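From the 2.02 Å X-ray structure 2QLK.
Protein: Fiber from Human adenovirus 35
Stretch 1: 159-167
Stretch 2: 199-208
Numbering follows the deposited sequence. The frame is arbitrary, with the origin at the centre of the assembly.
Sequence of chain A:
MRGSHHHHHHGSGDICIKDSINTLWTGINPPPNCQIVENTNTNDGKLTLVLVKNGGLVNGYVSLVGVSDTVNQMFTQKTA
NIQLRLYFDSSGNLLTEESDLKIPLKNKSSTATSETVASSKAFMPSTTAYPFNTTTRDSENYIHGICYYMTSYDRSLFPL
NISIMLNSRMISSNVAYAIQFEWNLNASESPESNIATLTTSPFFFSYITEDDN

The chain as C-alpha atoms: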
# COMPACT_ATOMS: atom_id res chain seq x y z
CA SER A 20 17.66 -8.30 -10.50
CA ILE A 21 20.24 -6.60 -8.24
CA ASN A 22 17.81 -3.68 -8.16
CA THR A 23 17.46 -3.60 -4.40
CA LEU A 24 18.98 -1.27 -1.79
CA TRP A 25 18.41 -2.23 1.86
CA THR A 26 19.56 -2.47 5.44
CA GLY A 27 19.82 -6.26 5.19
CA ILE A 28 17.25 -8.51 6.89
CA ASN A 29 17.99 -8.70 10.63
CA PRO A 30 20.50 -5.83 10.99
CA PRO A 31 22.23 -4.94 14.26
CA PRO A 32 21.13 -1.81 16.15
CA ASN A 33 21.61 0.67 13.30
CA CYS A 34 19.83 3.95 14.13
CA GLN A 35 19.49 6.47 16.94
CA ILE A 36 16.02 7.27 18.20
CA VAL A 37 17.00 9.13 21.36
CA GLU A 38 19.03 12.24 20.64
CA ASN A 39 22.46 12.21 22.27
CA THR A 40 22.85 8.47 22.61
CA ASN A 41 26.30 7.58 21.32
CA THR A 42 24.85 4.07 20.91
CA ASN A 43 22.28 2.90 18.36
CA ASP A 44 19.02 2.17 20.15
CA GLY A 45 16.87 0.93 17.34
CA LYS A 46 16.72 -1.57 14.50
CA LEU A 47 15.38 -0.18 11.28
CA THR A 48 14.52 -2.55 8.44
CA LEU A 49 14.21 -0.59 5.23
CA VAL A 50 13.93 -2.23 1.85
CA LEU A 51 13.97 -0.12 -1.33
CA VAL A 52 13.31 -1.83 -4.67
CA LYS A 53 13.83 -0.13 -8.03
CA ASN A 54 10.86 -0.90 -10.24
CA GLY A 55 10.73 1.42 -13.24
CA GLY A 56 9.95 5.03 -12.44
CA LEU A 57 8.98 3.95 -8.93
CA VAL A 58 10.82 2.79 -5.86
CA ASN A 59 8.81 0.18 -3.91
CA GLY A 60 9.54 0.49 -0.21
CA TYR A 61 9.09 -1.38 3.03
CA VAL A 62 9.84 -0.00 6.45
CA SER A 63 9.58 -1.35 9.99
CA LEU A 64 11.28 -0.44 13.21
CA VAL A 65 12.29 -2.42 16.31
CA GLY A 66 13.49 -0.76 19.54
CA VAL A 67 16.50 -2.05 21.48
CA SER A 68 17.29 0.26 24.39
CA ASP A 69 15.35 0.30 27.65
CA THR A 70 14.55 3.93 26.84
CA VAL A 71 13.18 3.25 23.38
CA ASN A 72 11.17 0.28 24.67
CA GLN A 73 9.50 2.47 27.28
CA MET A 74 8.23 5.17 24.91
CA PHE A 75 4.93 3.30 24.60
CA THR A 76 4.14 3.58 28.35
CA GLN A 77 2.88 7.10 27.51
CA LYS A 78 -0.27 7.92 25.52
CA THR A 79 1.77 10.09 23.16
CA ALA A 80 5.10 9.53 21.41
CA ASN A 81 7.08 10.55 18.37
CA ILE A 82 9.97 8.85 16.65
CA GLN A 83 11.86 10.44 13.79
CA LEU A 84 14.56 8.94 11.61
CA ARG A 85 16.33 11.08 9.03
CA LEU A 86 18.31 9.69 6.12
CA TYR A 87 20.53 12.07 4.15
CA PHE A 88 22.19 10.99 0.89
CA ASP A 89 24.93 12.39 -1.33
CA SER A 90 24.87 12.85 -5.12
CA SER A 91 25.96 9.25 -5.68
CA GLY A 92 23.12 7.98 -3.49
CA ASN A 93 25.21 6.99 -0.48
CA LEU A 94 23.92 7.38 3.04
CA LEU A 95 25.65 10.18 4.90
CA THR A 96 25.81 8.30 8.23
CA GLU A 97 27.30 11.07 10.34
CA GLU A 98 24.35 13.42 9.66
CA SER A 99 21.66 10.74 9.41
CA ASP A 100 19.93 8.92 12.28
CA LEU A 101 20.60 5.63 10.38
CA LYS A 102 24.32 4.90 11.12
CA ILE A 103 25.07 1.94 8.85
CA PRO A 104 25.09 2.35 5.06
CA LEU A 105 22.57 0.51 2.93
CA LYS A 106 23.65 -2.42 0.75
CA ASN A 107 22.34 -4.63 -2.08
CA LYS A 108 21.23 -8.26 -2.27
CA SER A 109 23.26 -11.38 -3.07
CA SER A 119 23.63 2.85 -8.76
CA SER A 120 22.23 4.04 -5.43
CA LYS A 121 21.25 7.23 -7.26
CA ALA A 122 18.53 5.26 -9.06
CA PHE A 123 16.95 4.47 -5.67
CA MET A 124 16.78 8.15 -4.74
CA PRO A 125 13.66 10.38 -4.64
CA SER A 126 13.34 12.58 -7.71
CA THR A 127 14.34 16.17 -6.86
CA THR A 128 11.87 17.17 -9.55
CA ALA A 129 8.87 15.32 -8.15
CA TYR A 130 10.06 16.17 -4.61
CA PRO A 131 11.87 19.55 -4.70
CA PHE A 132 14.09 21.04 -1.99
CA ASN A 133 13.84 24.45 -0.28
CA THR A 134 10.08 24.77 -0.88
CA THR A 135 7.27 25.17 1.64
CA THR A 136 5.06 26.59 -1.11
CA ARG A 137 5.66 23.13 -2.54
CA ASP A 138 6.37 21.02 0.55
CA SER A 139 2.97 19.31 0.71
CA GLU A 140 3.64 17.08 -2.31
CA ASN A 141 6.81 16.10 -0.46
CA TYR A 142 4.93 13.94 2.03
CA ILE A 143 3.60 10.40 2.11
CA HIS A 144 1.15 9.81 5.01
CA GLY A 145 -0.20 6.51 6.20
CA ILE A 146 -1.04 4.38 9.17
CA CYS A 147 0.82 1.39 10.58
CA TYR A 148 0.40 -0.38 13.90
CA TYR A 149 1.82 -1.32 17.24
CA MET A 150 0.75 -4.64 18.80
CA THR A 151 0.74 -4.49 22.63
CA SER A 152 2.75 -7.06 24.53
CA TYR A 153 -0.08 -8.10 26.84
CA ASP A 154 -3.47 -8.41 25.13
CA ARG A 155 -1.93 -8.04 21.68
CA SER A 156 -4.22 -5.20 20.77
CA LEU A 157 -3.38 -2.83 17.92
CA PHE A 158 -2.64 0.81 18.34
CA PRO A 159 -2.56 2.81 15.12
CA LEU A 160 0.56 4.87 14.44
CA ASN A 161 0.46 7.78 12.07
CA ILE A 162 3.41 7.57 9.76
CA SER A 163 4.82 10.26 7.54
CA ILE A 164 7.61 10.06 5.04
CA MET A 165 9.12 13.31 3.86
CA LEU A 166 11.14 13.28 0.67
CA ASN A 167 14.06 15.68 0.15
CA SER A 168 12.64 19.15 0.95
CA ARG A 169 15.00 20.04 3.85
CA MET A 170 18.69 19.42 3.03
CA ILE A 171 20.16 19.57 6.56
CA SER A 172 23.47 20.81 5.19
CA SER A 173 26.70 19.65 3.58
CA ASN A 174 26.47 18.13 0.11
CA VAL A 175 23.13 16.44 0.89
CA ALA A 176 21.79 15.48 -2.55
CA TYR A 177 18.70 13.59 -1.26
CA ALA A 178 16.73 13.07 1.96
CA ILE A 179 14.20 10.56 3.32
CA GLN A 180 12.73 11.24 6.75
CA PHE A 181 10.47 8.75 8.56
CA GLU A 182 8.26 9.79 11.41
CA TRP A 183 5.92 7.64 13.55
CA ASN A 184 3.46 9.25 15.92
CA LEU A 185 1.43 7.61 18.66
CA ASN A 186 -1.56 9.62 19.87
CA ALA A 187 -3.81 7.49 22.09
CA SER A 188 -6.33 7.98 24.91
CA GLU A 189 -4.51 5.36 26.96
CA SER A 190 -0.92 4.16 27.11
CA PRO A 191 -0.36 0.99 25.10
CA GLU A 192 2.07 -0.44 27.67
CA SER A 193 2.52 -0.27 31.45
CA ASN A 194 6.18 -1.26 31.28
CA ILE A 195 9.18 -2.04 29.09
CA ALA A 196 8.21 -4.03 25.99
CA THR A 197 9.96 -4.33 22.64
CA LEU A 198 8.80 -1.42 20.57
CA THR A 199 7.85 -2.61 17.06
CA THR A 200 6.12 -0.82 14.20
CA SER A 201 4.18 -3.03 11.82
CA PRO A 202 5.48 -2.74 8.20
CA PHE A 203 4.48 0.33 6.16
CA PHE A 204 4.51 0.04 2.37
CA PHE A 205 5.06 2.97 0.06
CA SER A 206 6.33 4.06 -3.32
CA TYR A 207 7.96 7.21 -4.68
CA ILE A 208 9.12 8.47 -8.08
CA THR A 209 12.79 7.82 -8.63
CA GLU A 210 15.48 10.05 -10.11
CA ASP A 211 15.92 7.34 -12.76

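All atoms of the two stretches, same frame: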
# COMPACT_ATOMS: atom_id res chain seq x y z
N PRO A 159 -3.02 2.25 16.38
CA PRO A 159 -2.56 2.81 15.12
C PRO A 159 -1.47 3.86 15.35
O PRO A 159 -1.45 4.56 16.37
CB PRO A 159 -3.85 3.42 14.52
CG PRO A 159 -4.62 3.81 15.76
CD PRO A 159 -4.41 2.62 16.66
N LEU A 160 -0.55 3.92 14.40
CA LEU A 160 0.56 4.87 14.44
C LEU A 160 0.47 5.65 13.15
O LEU A 160 0.31 5.07 12.07
CB LEU A 160 1.91 4.14 14.50
CG LEU A 160 2.22 3.27 15.74
CD1 LEU A 160 3.62 2.60 15.61
CD2 LEU A 160 2.20 4.17 16.98
N ASN A 161 0.51 6.97 13.27
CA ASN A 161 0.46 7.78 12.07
C ASN A 161 1.88 7.76 11.58
O ASN A 161 2.80 7.89 12.38
CB ASN A 161 0.07 9.21 12.42
CG ASN A 161 -1.25 9.29 13.14
OD1 ASN A 161 -2.30 9.02 12.56
ND2 ASN A 161 -1.20 9.63 14.42
N ILE A 162 2.07 7.55 10.29
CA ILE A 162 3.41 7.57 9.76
C ILE A 162 3.50 8.53 8.60
O ILE A 162 2.60 8.59 7.77
CB ILE A 162 3.92 6.16 9.29
CG1 ILE A 162 5.27 6.35 8.59
CG2 ILE A 162 2.90 5.49 8.33
CD1 ILE A 162 6.09 5.12 8.55
N SER A 163 4.57 9.30 8.58
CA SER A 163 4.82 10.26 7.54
C SER A 163 6.21 10.09 6.98
O SER A 163 7.18 9.87 7.72
CB SER A 163 4.70 11.69 8.08
OG SER A 163 3.35 12.05 8.27
N ILE A 164 6.31 10.16 5.67
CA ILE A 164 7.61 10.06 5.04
C ILE A 164 7.78 11.35 4.27
O ILE A 164 6.93 11.73 3.48
CB ILE A 164 7.67 8.88 4.10
CG1 ILE A 164 7.34 7.60 4.88
CG2 ILE A 164 9.06 8.85 3.43
CD1 ILE A 164 7.47 6.32 4.06
N MET A 165 8.87 12.06 4.55
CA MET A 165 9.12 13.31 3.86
C MET A 165 10.29 13.12 2.93
O MET A 165 11.37 12.65 3.35
CB MET A 165 9.41 14.42 4.87
CG MET A 165 9.50 15.80 4.24
SD MET A 165 10.03 17.07 5.40
CE MET A 165 11.72 17.40 4.80
N LEU A 166 10.09 13.46 1.66
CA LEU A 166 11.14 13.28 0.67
C LEU A 166 11.89 14.57 0.38
O LEU A 166 11.28 15.61 0.13
CB LEU A 166 10.54 12.70 -0.62
CG LEU A 166 9.73 11.41 -0.41
CD1 LEU A 166 8.87 11.17 -1.63
CD2 LEU A 166 10.66 10.21 -0.10
N ASN A 167 13.23 14.50 0.42
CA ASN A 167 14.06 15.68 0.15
C ASN A 167 13.56 16.90 0.94
O ASN A 167 13.56 16.89 2.17
CB ASN A 167 14.07 15.97 -1.37
CG ASN A 167 14.63 14.81 -2.18
OD1 ASN A 167 15.42 14.00 -1.66
ND2 ASN A 167 14.24 14.71 -3.44
N THR A 199 7.82 -2.12 18.45
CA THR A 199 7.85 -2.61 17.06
C THR A 199 6.78 -1.86 16.27
O THR A 199 5.70 -1.59 16.80
CB THR A 199 7.54 -4.11 16.95
OG1 THR A 199 6.21 -4.34 17.44
CG2 THR A 199 8.52 -4.93 17.78
N THR A 200 7.09 -1.50 15.03
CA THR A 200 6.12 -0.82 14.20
C THR A 200 5.80 -1.80 13.08
O THR A 200 6.70 -2.28 12.40
CB THR A 200 6.65 0.53 13.60
OG1 THR A 200 7.76 0.30 12.69
CG2 THR A 200 7.04 1.51 14.73
N SER A 201 4.52 -2.12 12.90
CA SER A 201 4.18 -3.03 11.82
C SER A 201 4.65 -2.36 10.51
O SER A 201 4.68 -1.13 10.39
CB SER A 201 2.66 -3.33 11.77
OG SER A 201 1.89 -2.21 11.35
N PRO A 202 5.00 -3.18 9.52
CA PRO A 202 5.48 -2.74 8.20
C PRO A 202 4.58 -1.77 7.43
O PRO A 202 3.39 -2.01 7.25
CB PRO A 202 5.68 -4.05 7.43
CG PRO A 202 5.77 -5.09 8.49
CD PRO A 202 4.81 -4.63 9.55
N PHE A 203 5.18 -0.67 6.97
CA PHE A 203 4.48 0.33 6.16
C PHE A 203 5.04 0.25 4.74
O PHE A 203 6.27 0.32 4.53
CB PHE A 203 4.69 1.74 6.71
CG PHE A 203 3.98 2.81 5.93
CD1 PHE A 203 2.58 2.85 5.88
CD2 PHE A 203 4.70 3.73 5.16
CE1 PHE A 203 1.91 3.80 5.05
CE2 PHE A 203 4.04 4.68 4.35
CZ PHE A 203 2.65 4.71 4.29
N PHE A 204 4.13 0.14 3.77
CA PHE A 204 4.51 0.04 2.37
C PHE A 204 4.29 1.35 1.66
O PHE A 204 3.28 2.03 1.86
CB PHE A 204 3.69 -1.04 1.69
CG PHE A 204 3.48 -2.25 2.51
CD1 PHE A 204 4.55 -2.94 3.02
CD2 PHE A 204 2.20 -2.70 2.79
CE1 PHE A 204 4.36 -4.06 3.77
CE2 PHE A 204 2.00 -3.82 3.54
CZ PHE A 204 3.09 -4.51 4.04
N PHE A 205 5.21 1.71 0.78
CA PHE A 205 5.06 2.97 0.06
C PHE A 205 5.81 2.92 -1.25
O PHE A 205 6.54 1.96 -1.52
CB PHE A 205 5.64 4.12 0.90
CG PHE A 205 7.10 3.92 1.27
CD1 PHE A 205 7.46 3.07 2.31
CD2 PHE A 205 8.11 4.58 0.57
CE1 PHE A 205 8.78 2.88 2.67
CE2 PHE A 205 9.44 4.40 0.91
CZ PHE A 205 9.79 3.54 1.97
N SER A 206 5.61 3.94 -2.07
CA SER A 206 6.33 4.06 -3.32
C SER A 206 6.60 5.55 -3.54
O SER A 206 5.89 6.41 -2.99
CB SER A 206 5.53 3.53 -4.50
OG SER A 206 5.09 2.20 -4.29
N TYR A 207 7.65 5.84 -4.30
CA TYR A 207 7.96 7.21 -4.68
C TYR A 207 8.66 7.19 -6.05
O TYR A 207 9.20 6.19 -6.48
CB TYR A 207 8.80 7.96 -3.62
CG TYR A 207 10.14 7.37 -3.24
CD1 TYR A 207 11.25 7.47 -4.09
CD2 TYR A 207 10.30 6.72 -2.01
CE1 TYR A 207 12.50 6.94 -3.70
CE2 TYR A 207 11.54 6.18 -1.62
CZ TYR A 207 12.64 6.29 -2.47
OH TYR A 207 13.85 5.79 -2.05
N ILE A 208 8.56 8.30 -6.75
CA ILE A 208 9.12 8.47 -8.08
C ILE A 208 10.63 8.63 -7.95
O ILE A 208 11.13 9.47 -7.19
CB ILE A 208 8.50 9.71 -8.72
CG1 ILE A 208 6.98 9.51 -8.78
CG2 ILE A 208 9.11 9.94 -10.14
CD1 ILE A 208 6.22 10.75 -9.22

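Phe203, Ile164 and Ile162 carry the largest covered areas in this contact, 62, 59 and 51 Å² of the 356 Å² buried between the two stretches, and both isoleucines pack against Phe203. The strands 159-166 and 203-208 run in the same general direction, 28° apart, with a closest axis approach of 9.8 Å. That spacing is too wide for backbone pairing, and no hydrogen bond crosses between the stretches; the contact is one of side-chain packing.

Phe203 takes chi1 of 180° (t) and chi2 of 65°, and in this conformation its ring offers a face to Ile162 and an edge to Ile164. Ile162 CG2 lies 3.6 Å from Phe203 CD1 and 3.7 Å from the centroid of the Phe203 ring, only 13° off the ring normal, so the methyl group sits over the face in a CH-pi contact. Ile164 meets the same ring differently: its CD1 approaches Phe203 CE2 at 3.8 Å, at the edge and near the ring plane.

The same Ile164 methyl also reaches a second ring, that of Phe205, two residues on from Phe203; the CA-to-CB bond of the intervening Phe204 points away. Ile164 CD1 is 3.7 Å from Phe205 CD1 and 3.7 Å from the centroid of the Phe205 ring, 12° off its normal, a second CH-pi contact. With chi1 m and chi2 t, Ile164 thus extends one terminal methyl to the edge of one ring and the face of another.

Simpler apolar contacts continue the packing along the strands. Leu160 CD1 touches Thr200 CG2 at 3.7 Å, while Thr200 OG1 is hydrogen-bonded elsewhere in the structure. Farther along, Leu166 CD1 lies 3.8 Å from Tyr207 CB. The alternation expected of an extended strand explains the spacing in the first stretch: CA-to-CB points toward the second stretch at Leu160, Ile162, Ile164 and Leu166, whereas the intervening Asn161, Ser163 and Met165 make no contact with it.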